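Local coordinates for class II aldolase/adducin domain protein (Pseudomonas syringae pv. phaseolicola 1448A, PDB 3OCR), which probably acts as a lyase of the class II aldolase/adducin family, with actin filament binding only a tentative assignment, at residues Gln123-Ser137 with Ile186-Val199. Numbering follows the deposited sequence.
Sequences QAVLHTHTRDGIAVS and ILRNHGLLTGGVSV
Leu126 and Thr194 form the central hydrogen-bonded pair of an antiparallel ladder: strands 124-128 and 191-196 run at 166° with their axes 4.7 Å apart. Leu126 N reaches Thr194 O at 2.8 Å, nearly straight, and the return bond completes the ring; equivalent pairs are Ala124 with Gly196 and Thr128 with Leu192. At one end a classic beta bulge places two residues, Gln123 and Ala124, opposite Gly196. A second sets His190 and Gly191 against Leu187 in the turn joining strands 184-187 and 191-196.

Leu192 O accepts twice, from Thr128 N and, at 2.9 Å, from His127 ND1, which approaches from above the carbonyl plane; this bond is bent at its hydrogen (143°). With CG anti to the backbone N (chi1 169°), the His127 ring swings toward strand 191-196, its CE1 3.3 Å from Leu187 CD1. Its edge points to the face of His190 in an offset edge-to-face pair. His129 and His190 bring NE2 to NE2 at 3.1 Å, neither ring covering the other. Three histidines converging in this way resemble the metal-binding triad of class II aldolases, although no metal is modelled here. On the other sheet face, Leu126 CD1 lies 3.6 Å from Thr194 CG2, while Leu192 CG packs on Gly133 CA of helix 131-137. From that helix Ile134 CG1 meets His190 O at 3.4 Å, and Ser137 O takes a weak bond from Asn189 N.

Asp52 holds the other ring nitrogen of His129, whose ring also meets His149 of the second subunit. Strands 58-61 and 184-187 flank the pair; helix 199-219 covers Leu126, and helix 110-118 covers Val125 and Leu193.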
loop_
_atom_site.group_PDB
_atom_site.type_symbol
_atom_site.label_atom_id
_atom_site.label_comp_id
_atom_site.label_asym_id
_atom_site.label_seq_id
_atom_site.Cartn_x
_atom_site.Cartn_y
_atom_site.Cartn_z
ATOM N N GLN A 123 15.910 19.552 21.722
ATOM C CA GLN A 123 16.666 20.200 20.666
ATOM C C GLN A 123 15.991 19.992 19.297
ATOM O O GLN A 123 16.407 20.589 18.291
ATOM C CB GLN A 123 18.078 19.646 20.620
ATOM C CG GLN A 123 18.880 19.815 21.947
ATOM C CD GLN A 123 19.092 21.253 22.324
ATOM O OE1 GLN A 123 18.608 21.699 23.370
ATOM N NE2 GLN A 123 19.794 22.010 21.471
ATOM N N ALA A 124 14.964 19.148 19.251
ATOM C CA ALA A 124 14.263 18.895 17.985
ATOM C C ALA A 124 12.818 18.593 18.252
ATOM O O ALA A 124 12.516 17.905 19.224
ATOM C CB ALA A 124 14.900 17.762 17.220
ATOM N N VAL A 125 11.938 19.127 17.397
ATOM C CA VAL A 125 10.494 18.894 17.526
ATOM C C VAL A 125 9.940 18.539 16.148
ATOM O O VAL A 125 10.056 19.328 15.196
ATOM C CB VAL A 125 9.741 20.112 18.124
ATOM C CG1 VAL A 125 8.206 19.835 18.216
ATOM C CG2 VAL A 125 10.313 20.482 19.516
ATOM N N LEU A 126 9.361 17.350 16.053
ATOM C CA LEU A 126 8.800 16.829 14.813
ATOM C C LEU A 126 7.304 16.716 14.868
ATOM O O LEU A 126 6.738 16.197 15.835
ATOM C CB LEU A 126 9.373 15.446 14.545
ATOM C CG LEU A 126 10.900 15.278 14.667
ATOM C CD1 LEU A 126 11.308 13.830 14.419
ATOM C CD2 LEU A 126 11.676 16.219 13.764
ATOM N N HIS A 127 6.635 17.143 13.808
ATOM C CA HIS A 127 5.204 16.964 13.778
ATOM C C HIS A 127 4.790 16.340 12.451
ATOM O O HIS A 127 5.233 16.800 11.406
ATOM C CB HIS A 127 4.500 18.309 14.001
ATOM C CG HIS A 127 3.038 18.253 13.723
ATOM N ND1 HIS A 127 2.198 17.353 14.348
ATOM C CD2 HIS A 127 2.269 18.952 12.855
ATOM C CE1 HIS A 127 0.970 17.520 13.894
ATOM N NE2 HIS A 127 0.985 18.484 12.990
ATOM N N THR A 128 3.979 15.282 12.477
ATOM C CA THR A 128 3.543 14.650 11.201
ATOM C C THR A 128 2.037 14.471 11.084
ATOM O O THR A 128 1.303 14.437 12.104
ATOM C CB THR A 128 4.210 13.258 10.920
ATOM O OG1 THR A 128 3.901 12.370 11.981
ATOM C CG2 THR A 128 5.752 13.340 10.776
ATOM N N HIS A 129 1.594 14.356 9.822
ATOM C CA HIS A 129 0.203 14.086 9.482
ATOM C C HIS A 129 0.130 12.862 8.591
ATOM O O HIS A 129 -0.153 12.987 7.401
ATOM C CB HIS A 129 -0.400 15.230 8.674
ATOM C CG HIS A 129 -0.664 16.479 9.448
ATOM N ND1 HIS A 129 -0.996 17.662 8.821
ATOM C CD2 HIS A 129 -0.670 16.739 10.777
ATOM C CE1 HIS A 129 -1.179 18.603 9.731
ATOM N NE2 HIS A 129 -0.985 18.069 10.925
ATOM N N THR A 130 0.390 11.686 9.131
ATOM C CA THR A 130 0.364 10.465 8.342
ATOM C C THR A 130 -0.996 9.826 8.458
ATOM O O THR A 130 -1.711 10.078 9.431
ATOM C CB THR A 130 1.408 9.422 8.874
ATOM O OG1 THR A 130 1.071 9.042 10.229
ATOM C CG2 THR A 130 2.818 9.993 8.799
ATOM N N ARG A 131 -1.349 8.990 7.478
ATOM C CA ARG A 131 -2.593 8.229 7.500
ATOM C C ARG A 131 -2.842 7.524 8.837
ATOM O O ARG A 131 -3.896 7.695 9.460
ATOM C CB ARG A 131 -2.580 7.211 6.351
ATOM C CG ARG A 131 -3.758 6.268 6.294
ATOM C CD ARG A 131 -3.427 5.051 5.418
ATOM N NE ARG A 131 -2.298 4.298 5.963
ATOM C CZ ARG A 131 -1.210 3.948 5.280
ATOM N NH1 ARG A 131 -1.092 4.269 3.996
ATOM N NH2 ARG A 131 -0.242 3.265 5.889
ATOM N N ASP A 132 -1.882 6.716 9.279
ATOM C CA ASP A 132 -2.119 5.894 10.473
ATOM C C ASP A 132 -1.895 6.629 11.807
ATOM O O ASP A 132 -2.588 6.349 12.805
ATOM C CB ASP A 132 -1.329 4.586 10.398
ATOM C CG ASP A 132 -1.777 3.696 9.235
ATOM O OD1 ASP A 132 -2.899 3.877 8.698
ATOM O OD2 ASP A 132 -0.974 2.837 8.829
ATOM N N GLY A 133 -0.977 7.578 11.816
ATOM C CA GLY A 133 -0.793 8.500 12.978
ATOM C C GLY A 133 -2.048 9.320 13.292
ATOM O O GLY A 133 -2.525 9.367 14.457
ATOM N N ILE A 134 -2.629 9.940 12.260
ATOM C CA ILE A 134 -3.884 10.664 12.433
ATOM C C ILE A 134 -5.004 9.693 12.824
ATOM O O ILE A 134 -5.800 9.985 13.702
ATOM C CB ILE A 134 -4.249 11.482 11.191
ATOM C CG1 ILE A 134 -3.107 12.461 10.840
ATOM C CG2 ILE A 134 -5.572 12.200 11.376
ATOM C CD1 ILE A 134 -3.326 13.153 9.542
ATOM N N ALA A 135 -5.029 8.511 12.199
ATOM C CA ALA A 135 -6.060 7.525 12.489
ATOM C C ALA A 135 -6.063 7.135 13.971
ATOM O O ALA A 135 -7.126 7.119 14.662
ATOM C CB ALA A 135 -5.855 6.278 11.584
ATOM N N VAL A 136 -4.884 6.788 14.470
ATOM C CA VAL A 136 -4.766 6.518 15.915
ATOM C C VAL A 136 -5.136 7.745 16.755
ATOM O O VAL A 136 -5.845 7.605 17.787
ATOM C CB VAL A 136 -3.382 5.937 16.331
ATOM C CG1 VAL A 136 -3.342 5.772 17.857
ATOM C CG2 VAL A 136 -3.133 4.556 15.666
ATOM N N SER A 137 -4.679 8.925 16.325
ATOM C CA SER A 137 -5.091 10.190 16.958
ATOM C C SER A 137 -6.610 10.303 17.105
ATOM O O SER A 137 -7.089 10.858 18.089
ATOM C CB SER A 137 -4.604 11.404 16.171
ATOM O OG SER A 137 -3.234 11.285 15.823
ATOM N N ILE A 186 0.324 12.693 21.265
ATOM C CA ILE A 186 -0.642 12.463 20.230
ATOM C C ILE A 186 -1.579 13.667 20.239
ATOM O O ILE A 186 -2.265 13.973 21.244
ATOM C CB ILE A 186 -1.346 11.070 20.388
ATOM C CG1 ILE A 186 -0.337 9.956 20.085
ATOM C CG2 ILE A 186 -2.572 10.955 19.473
ATOM C CD1 ILE A 186 -0.874 8.497 20.321
ATOM N N LEU A 187 -1.583 14.376 19.124
ATOM C CA LEU A 187 -2.473 15.520 18.962
ATOM C C LEU A 187 -3.780 14.948 18.417
ATOM O O LEU A 187 -3.869 14.581 17.257
ATOM C CB LEU A 187 -1.844 16.541 17.990
ATOM C CG LEU A 187 -0.442 17.026 18.362
ATOM C CD1 LEU A 187 0.259 17.637 17.151
ATOM C CD2 LEU A 187 -0.462 18.020 19.542
ATOM N N ARG A 188 -4.779 14.801 19.294
ATOM C CA ARG A 188 -5.998 14.129 18.917
ATOM C C ARG A 188 -6.635 14.785 17.688
ATOM O O ARG A 188 -6.659 16.025 17.565
ATOM C CB ARG A 188 -7.028 14.109 20.087
ATOM C CG ARG A 188 -6.624 13.317 21.324
ATOM C CD ARG A 188 -7.860 13.188 22.211
ATOM N NE ARG A 188 -7.558 12.761 23.570
ATOM C CZ ARG A 188 -7.500 11.498 23.978
ATOM N NH1 ARG A 188 -7.707 10.491 23.128
ATOM N NH2 ARG A 188 -7.230 11.240 25.256
ATOM N N ASN A 189 -7.147 13.927 16.805
ATOM C CA ASN A 189 -7.749 14.270 15.522
ATOM C C ASN A 189 -6.809 15.093 14.662
ATOM O O ASN A 189 -7.254 15.900 13.862
ATOM C CB ASN A 189 -9.042 15.051 15.720
ATOM C CG ASN A 189 -10.021 14.315 16.616
ATOM O OD1 ASN A 189 -10.147 14.665 17.778
ATOM N ND2 ASN A 189 -10.688 13.269 16.089
ATOM N N HIS A 190 -5.515 14.956 14.858
ATOM C CA HIS A 190 -4.658 15.934 14.213
ATOM C C HIS A 190 -3.404 15.279 13.691
ATOM O O HIS A 190 -3.094 15.444 12.508
ATOM C CB HIS A 190 -4.407 17.131 15.174
ATOM C CG HIS A 190 -3.528 18.212 14.609
ATOM N ND1 HIS A 190 -3.146 19.315 15.341
ATOM C CD2 HIS A 190 -2.943 18.348 13.393
ATOM C CE1 HIS A 190 -2.381 20.094 14.594
ATOM N NE2 HIS A 190 -2.232 19.522 13.411
ATOM N N GLY A 191 -2.695 14.531 14.539
ATOM C CA GLY A 191 -1.486 13.790 14.128
ATOM C C GLY A 191 -0.509 13.542 15.291
ATOM O O GLY A 191 -0.908 13.415 16.473
ATOM N N LEU A 192 0.776 13.461 14.970
ATOM C CA LEU A 192 1.753 13.028 15.970
ATOM C C LEU A 192 2.812 14.084 16.197
ATOM O O LEU A 192 3.201 14.789 15.259
ATOM C CB LEU A 192 2.428 11.708 15.553
ATOM C CG LEU A 192 1.581 10.495 15.128
ATOM C CD1 LEU A 192 2.517 9.427 14.569
ATOM C CD2 LEU A 192 0.720 9.943 16.270
ATOM N N LEU A 193 3.308 14.141 17.427
ATOM C CA LEU A 193 4.401 15.008 17.777
ATOM C C LEU A 193 5.448 14.272 18.622
ATOM O O LEU A 193 5.142 13.585 19.616
ATOM C CB LEU A 193 3.889 16.279 18.468
ATOM C CG LEU A 193 4.952 17.372 18.662
ATOM C CD1 LEU A 193 4.414 18.750 18.404
ATOM C CD2 LEU A 193 5.595 17.274 20.051
ATOM N N THR A 194 6.691 14.422 18.195
ATOM C CA THR A 194 7.809 13.836 18.869
ATOM C C THR A 194 8.860 14.916 19.183
ATOM O O THR A 194 9.078 15.820 18.369
ATOM C CB THR A 194 8.277 12.719 17.949
ATOM O OG1 THR A 194 7.951 11.449 18.527
ATOM C CG2 THR A 194 9.707 12.852 17.544
ATOM N N GLY A 195 9.463 14.861 20.373
ATOM C CA GLY A 195 10.586 15.720 20.687
ATOM C C GLY A 195 11.788 14.832 20.914
ATOM O O GLY A 195 11.632 13.616 21.037
ATOM N N GLY A 196 12.977 15.431 20.985
ATOM C CA GLY A 196 14.193 14.687 21.314
ATOM C C GLY A 196 15.312 15.604 21.726
ATOM O O GLY A 196 15.253 16.819 21.482
ATOM N N VAL A 197 16.326 15.024 22.362
ATOM C CA VAL A 197 17.497 15.752 22.831
ATOM C C VAL A 197 18.409 16.022 21.627
ATOM O O VAL A 197 19.416 16.721 21.733
ATOM C CB VAL A 197 18.261 14.965 23.926
ATOM C CG1 VAL A 197 17.334 14.654 25.126
ATOM C CG2 VAL A 197 18.860 13.684 23.359
ATOM N N SER A 198 18.034 15.445 20.483
ATOM C CA SER A 198 18.759 15.629 19.228
ATOM C C SER A 198 17.765 15.300 18.127
ATOM O O SER A 198 16.702 14.738 18.402
ATOM C CB SER A 198 19.943 14.662 19.163
ATOM O OG SER A 198 19.489 13.315 19.152
ATOM N N VAL A 199 18.107 15.646 16.891
ATOM C CA VAL A 199 17.334 15.243 15.714
ATOM C C VAL A 199 17.248 13.703 15.652
ATOM O O VAL A 199 16.187 13.138 15.400
ATOM C CB VAL A 199 17.971 15.816 14.406
ATOM C CG1 VAL A 199 17.348 15.176 13.160
ATOM C CG2 VAL A 199 17.835 17.348 14.364
HETATM O O HOH W 1 -7.072 10.149 20.437
#